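Local coordinates for phosphoribosylamine--glycine ligase (Thermotoga maritima, PDB 1VKZ), which catalyses the ATP-dependent joining of glycine to 5-phosphoribosylamine, giving glycinamide ribonucleotide in the second step of de novo purine biosynthesis, at residues A[346-356]-A[395-403]. Numbering follows the deposited sequence.
Sequences KEITLPEEGLI and LAEKVHFEG
Pro351 meets three side chains of 395-403 at once. Its CG lies tightly against Leu395 CD1 (3.5 Å), the two side chains crossing nearly at right angles. Its CD rests on Val399 CG2 (3.5 Å), and its CB on the aliphatic part of Lys398, at CD. Replacing Pro351 by alanine would take away CG and CD, which is likely to leave Leu395 CD1 and Val399 CG2 without their ring partner and a gap between the loop and the helix end. With CG anti to the backbone N (chi1 -175°), the isobutyl end of Leu395 is carried against the loop, where chi2 (47°) turns CD1 to the proline and CD2 to Gly354 CA and Ile356 CG1. Ile356 CD1 also approaches Val399 CG2, tip to tip.

Beyond the proline the two chains run antiparallel, and Thr349 and His400 form a single hydrogen-bonded pair. Thr349 N donates to His400 O (2.8 Å), and His400 N returns a nearly straight bond to Thr349 O (169° at the hydrogen), both lying in the carbonyl plane. Next along, Ile348 CG1 packs on Phe401 CB (3.8 Å), the side chains side by side and pointing the same way. At the outer end Lys346 CD brushes Glu402 CB, although their charged groups stay apart.

Behind these contacts lie strands 374-382 and 367-370: Ile348 and Phe401 touch Val375 and Val399 touches Leu376, while the Ile348 backbone bonds to Leu368. Within the GARS C domain, a single antiparallel beta-bridge thus joins the loop before strand 356-364 to the residues following helix 385-398, and the apolar cluster beside it packs that loop on the helix's last turn.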
ATOM      1  N   LYS A 346      23.505   8.157  -6.010  1.00 45.02           N
ATOM      2  CA  LYS A 346      24.207   7.381  -7.047  1.00 44.45           C
ATOM      3  C   LYS A 346      23.570   7.659  -8.403  1.00 43.40           C
ATOM      4  O   LYS A 346      22.361   7.861  -8.484  1.00 44.14           O
ATOM      5  CB  LYS A 346      24.164   5.888  -6.713  1.00 45.41           C
ATOM      6  CG  LYS A 346      24.736   5.518  -5.319  1.00 48.94           C
ATOM      7  CD  LYS A 346      26.284   5.431  -5.310  1.00 48.90           C
ATOM      8  CE  LYS A 346      26.881   5.596  -3.907  1.00 51.17           C
ATOM      9  NZ  LYS A 346      27.029   7.024  -3.453  1.00 52.66           N
ATOM     10  N   GLU A 347      24.372   7.670  -9.468  1.00 44.36           N
ATOM     11  CA  GLU A 347      23.895   8.143 -10.780  1.00 44.72           C
ATOM     12  C   GLU A 347      23.159   7.047 -11.571  1.00 41.96           C
ATOM     13  O   GLU A 347      23.649   5.934 -11.699  1.00 41.16           O
ATOM     14  CB  GLU A 347      25.050   8.728 -11.607  1.00 45.91           C
ATOM     15  CG  GLU A 347      24.587   9.440 -12.877  1.00 45.93           C
ATOM     16  CD  GLU A 347      25.726  10.073 -13.645  1.00 47.47           C
ATOM     17  OE1 GLU A 347      26.758  10.418 -13.022  1.00 50.98           O
ATOM     18  OE2 GLU A 347      25.584  10.237 -14.876  1.00 49.74           O
ATOM     19  N   ILE A 348      21.987   7.388 -12.099  1.00 40.29           N
ATOM     20  CA  ILE A 348      21.115   6.429 -12.767  1.00 39.33           C
ATOM     21  C   ILE A 348      21.146   6.569 -14.277  1.00 39.88           C
ATOM     22  O   ILE A 348      20.794   7.605 -14.824  1.00 42.11           O
ATOM     23  CB  ILE A 348      19.657   6.608 -12.285  1.00 40.68           C
ATOM     24  CG1 ILE A 348      19.558   6.430 -10.768  1.00 38.32           C
ATOM     25  CG2 ILE A 348      18.729   5.652 -13.009  1.00 37.73           C
ATOM     26  CD1 ILE A 348      18.424   7.223 -10.161  1.00 39.52           C
ATOM     27  N   THR A 349      21.553   5.505 -14.953  1.00 41.50           N
ATOM     28  CA  THR A 349      21.465   5.432 -16.406  1.00 40.44           C
ATOM     29  C   THR A 349      20.191   4.689 -16.779  1.00 40.61           C
ATOM     30  O   THR A 349      19.881   3.631 -16.235  1.00 38.13           O
ATOM     31  CB  THR A 349      22.712   4.785 -17.006  1.00 39.54           C
ATOM     32  OG1 THR A 349      23.726   5.786 -17.172  1.00 33.79           O
ATOM     33  CG2 THR A 349      22.449   4.317 -18.425  1.00 44.82           C
ATOM     34  N   LEU A 350      19.446   5.291 -17.696  1.00 43.35           N
ATOM     35  CA  LEU A 350      18.137   4.797 -18.122  1.00 44.65           C
ATOM     36  C   LEU A 350      18.175   4.501 -19.605  1.00 45.33           C
ATOM     37  O   LEU A 350      18.881   5.175 -20.350  1.00 45.21           O
ATOM     38  CB  LEU A 350      17.052   5.850 -17.907  1.00 43.41           C
ATOM     39  CG  LEU A 350      16.504   6.148 -16.516  1.00 43.19           C
ATOM     40  CD1 LEU A 350      15.414   7.182 -16.705  1.00 43.17           C
ATOM     41  CD2 LEU A 350      15.970   4.908 -15.772  1.00 36.11           C
ATOM     42  N   PRO A 351      17.430   3.495 -20.042  1.00 48.10           N
ATOM     43  CA  PRO A 351      17.265   3.233 -21.476  1.00 50.63           C
ATOM     44  C   PRO A 351      16.447   4.271 -22.262  1.00 52.61           C
ATOM     45  O   PRO A 351      15.817   5.161 -21.678  1.00 52.49           O
ATOM     46  CB  PRO A 351      16.538   1.882 -21.493  1.00 51.98           C
ATOM     47  CG  PRO A 351      15.895   1.776 -20.172  1.00 48.87           C
ATOM     48  CD  PRO A 351      16.778   2.469 -19.217  1.00 47.40           C
ATOM     49  N   GLU A 352      16.464   4.130 -23.594  1.00 55.97           N
ATOM     50  CA  GLU A 352      15.636   4.953 -24.490  1.00 56.81           C
ATOM     51  C   GLU A 352      14.145   4.744 -24.187  1.00 58.37           C
ATOM     52  O   GLU A 352      13.397   5.717 -24.061  1.00 60.85           O
ATOM     53  CB  GLU A 352      15.937   4.637 -25.958  1.00 56.27           C
ATOM     54  N   GLU A 353      13.712   3.490 -24.038  1.00 57.43           N
ATOM     55  CA  GLU A 353      12.300   3.227 -23.726  1.00 57.35           C
ATOM     56  C   GLU A 353      12.073   2.176 -22.626  1.00 54.70           C
ATOM     57  O   GLU A 353      13.018   1.637 -22.046  1.00 55.76           O
ATOM     58  CB  GLU A 353      11.488   2.943 -25.014  1.00 56.76           C
ATOM     59  CG  GLU A 353      11.728   1.612 -25.715  1.00 59.37           C
ATOM     60  CD  GLU A 353      10.935   1.517 -27.024  1.00 60.95           C
ATOM     61  OE1 GLU A 353       9.722   1.850 -27.018  1.00 67.65           O
ATOM     62  OE2 GLU A 353      11.518   1.131 -28.066  1.00 62.10           O
ATOM     63  N   GLY A 354      10.799   1.942 -22.325  1.00 52.16           N
ATOM     64  CA  GLY A 354      10.384   1.065 -21.231  1.00 50.27           C
ATOM     65  C   GLY A 354       9.443   1.788 -20.289  1.00 47.53           C
ATOM     66  O   GLY A 354       9.582   2.977 -20.047  1.00 47.15           O
ATOM     67  N   LEU A 355       8.478   1.065 -19.756  1.00 46.29           N
ATOM     68  CA  LEU A 355       7.626   1.617 -18.753  1.00 44.35           C
ATOM     69  C   LEU A 355       8.319   1.545 -17.411  1.00 43.19           C
ATOM     70  O   LEU A 355       8.450   0.493 -16.830  1.00 44.88           O
ATOM     71  CB  LEU A 355       6.311   0.865 -18.705  1.00 44.82           C
ATOM     72  CG  LEU A 355       5.274   1.545 -17.824  1.00 45.03           C
ATOM     73  CD1 LEU A 355       5.047   2.969 -18.300  1.00 47.52           C
ATOM     74  CD2 LEU A 355       3.976   0.722 -17.850  1.00 47.05           C
ATOM     75  N   ILE A 356       8.733   2.697 -16.910  1.00 45.11           N
ATOM     76  CA  ILE A 356       9.321   2.809 -15.588  1.00 44.00           C
ATOM     77  C   ILE A 356       8.468   3.751 -14.767  1.00 44.60           C
ATOM     78  O   ILE A 356       7.945   4.727 -15.283  1.00 48.06           O
ATOM     79  CB  ILE A 356      10.771   3.355 -15.675  1.00 45.18           C
ATOM     80  CG1 ILE A 356      11.611   2.478 -16.575  1.00 31.84           C
ATOM     81  CG2 ILE A 356      11.446   3.408 -14.273  1.00 46.76           C
ATOM     82  CD1 ILE A 356      12.952   3.022 -16.807  1.00 44.60           C
ATOM     83  N   LEU A 395      14.130  -4.977 -19.014  1.00 46.28           N
ATOM     84  CA  LEU A 395      14.244  -3.554 -18.689  1.00 46.26           C
ATOM     85  C   LEU A 395      15.144  -3.335 -17.473  1.00 46.45           C
ATOM     86  O   LEU A 395      15.993  -2.459 -17.483  1.00 49.01           O
ATOM     87  CB  LEU A 395      12.868  -2.915 -18.464  1.00 44.25           C
ATOM     88  CG  LEU A 395      12.834  -1.407 -18.223  1.00 44.77           C
ATOM     89  CD1 LEU A 395      13.669  -0.684 -19.216  1.00 40.67           C
ATOM     90  CD2 LEU A 395      11.400  -0.885 -18.255  1.00 46.92           C
ATOM     91  N   ALA A 396      14.991  -4.129 -16.434  1.00 45.13           N
ATOM     92  CA  ALA A 396      15.798  -3.908 -15.244  1.00 46.33           C
ATOM     93  C   ALA A 396      17.327  -4.042 -15.542  1.00 47.93           C
ATOM     94  O   ALA A 396      18.155  -3.310 -14.953  1.00 47.45           O
ATOM     95  CB  ALA A 396      15.354  -4.842 -14.116  1.00 44.22           C
ATOM     96  N   GLU A 397      17.680  -4.948 -16.470  1.00 47.82           N
ATOM     97  CA  GLU A 397      19.067  -5.123 -16.918  1.00 47.66           C
ATOM     98  C   GLU A 397      19.588  -3.891 -17.669  1.00 47.63           C
ATOM     99  O   GLU A 397      20.787  -3.640 -17.660  1.00 50.73           O
ATOM    100  CB  GLU A 397      19.212  -6.360 -17.822  1.00 46.65           C
ATOM    101  CG  GLU A 397      18.785  -7.700 -17.215  1.00 49.00           C
ATOM    102  CD  GLU A 397      18.326  -8.719 -18.272  1.00 51.31           C
ATOM    103  OE1 GLU A 397      18.925  -8.745 -19.375  1.00 57.66           O
ATOM    104  OE2 GLU A 397      17.372  -9.499 -18.016  1.00 49.16           O
ATOM    105  N   LYS A 398      18.699  -3.136 -18.324  1.00 46.94           N
ATOM    106  CA  LYS A 398      19.098  -1.916 -19.065  1.00 46.72           C
ATOM    107  C   LYS A 398      19.292  -0.707 -18.156  1.00 43.42           C
ATOM    108  O   LYS A 398      19.847   0.317 -18.555  1.00 38.55           O
ATOM    109  CB  LYS A 398      18.048  -1.535 -20.115  1.00 47.06           C
ATOM    110  CG  LYS A 398      17.985  -2.433 -21.337  1.00 47.31           C
ATOM    111  CD  LYS A 398      17.145  -1.763 -22.447  1.00 49.24           C
ATOM    112  CE  LYS A 398      16.916  -2.681 -23.640  1.00 52.75           C
ATOM    113  NZ  LYS A 398      16.095  -3.869 -23.251  1.00 58.74           N
ATOM    114  N   VAL A 399      18.808  -0.827 -16.932  1.00 43.81           N
ATOM    115  CA  VAL A 399      18.751   0.298 -16.015  1.00 42.91           C
ATOM    116  C   VAL A 399      19.889   0.096 -15.035  1.00 44.20           C
ATOM    117  O   VAL A 399      20.012  -0.997 -14.475  1.00 47.37           O
ATOM    118  CB  VAL A 399      17.383   0.361 -15.284  1.00 40.33           C
ATOM    119  CG1 VAL A 399      17.400   1.445 -14.230  1.00 41.96           C
ATOM    120  CG2 VAL A 399      16.263   0.639 -16.251  1.00 39.39           C
ATOM    121  N   HIS A 400      20.720   1.121 -14.827  1.00 44.19           N
ATOM    122  CA  HIS A 400      21.867   0.986 -13.921  1.00 44.12           C
ATOM    123  C   HIS A 400      22.040   2.133 -12.947  1.00 43.13           C
ATOM    124  O   HIS A 400      21.837   3.305 -13.273  1.00 42.61           O
ATOM    125  CB  HIS A 400      23.136   0.811 -14.727  1.00 45.29           C
ATOM    126  CG  HIS A 400      24.422   1.050 -13.964  1.00 52.69           C
ATOM    127  ND1 HIS A 400      24.906   0.172 -13.010  1.00 53.68           N
ATOM    128  CD2 HIS A 400      25.366   2.019 -14.091  1.00 44.81           C
ATOM    129  CE1 HIS A 400      26.067   0.613 -12.555  1.00 43.27           C
ATOM    130  NE2 HIS A 400      26.367   1.730 -13.195  1.00 47.53           N
ATOM    131  N   PHE A 401      22.398   1.764 -11.730  1.00 40.97           N
ATOM    132  CA  PHE A 401      23.012   2.685 -10.800  1.00 40.12           C
ATOM    133  C   PHE A 401      23.755   1.816  -9.831  1.00 39.86           C
ATOM    134  O   PHE A 401      23.474   0.639  -9.745  1.00 40.18           O
ATOM    135  CB  PHE A 401      22.012   3.596 -10.109  1.00 39.47           C
ATOM    136  CG  PHE A 401      20.904   2.872  -9.410  1.00 42.33           C
ATOM    137  CD1 PHE A 401      19.756   2.495 -10.101  1.00 38.47           C
ATOM    138  CD2 PHE A 401      21.002   2.563  -8.054  1.00 45.51           C
ATOM    139  CE1 PHE A 401      18.741   1.861  -9.459  1.00 34.28           C
ATOM    140  CE2 PHE A 401      19.972   1.908  -7.408  1.00 41.79           C
ATOM    141  CZ  PHE A 401      18.852   1.561  -8.109  1.00 41.83           C
ATOM    142  N   GLU A 402      24.719   2.383  -9.122  1.00 42.00           N
ATOM    143  CA  GLU A 402      25.618   1.570  -8.306  1.00 44.90           C
ATOM    144  C   GLU A 402      24.912   1.017  -7.083  1.00 45.26           C
ATOM    145  O   GLU A 402      24.084   1.695  -6.468  1.00 44.45           O
ATOM    146  CB  GLU A 402      26.847   2.365  -7.893  1.00 45.76           C
ATOM    147  CG  GLU A 402      27.954   1.523  -7.291  1.00 46.50           C
ATOM    148  CD  GLU A 402      29.280   2.251  -7.287  1.00 46.15           C
ATOM    149  OE1 GLU A 402      29.392   3.319  -7.939  1.00 51.44           O
ATOM    150  OE2 GLU A 402      30.212   1.749  -6.632  1.00 54.47           O
ATOM    151  N   GLY A 403      25.253  -0.224  -6.751  1.00 45.98           N
ATOM    152  CA  GLY A 403      24.572  -0.958  -5.701  1.00 46.04           C
ATOM    153  C   GLY A 403      23.145  -1.309  -6.026  1.00 46.75           C
ATOM    154  O   GLY A 403      22.344  -1.509  -5.121  1.00 48.21           O
TER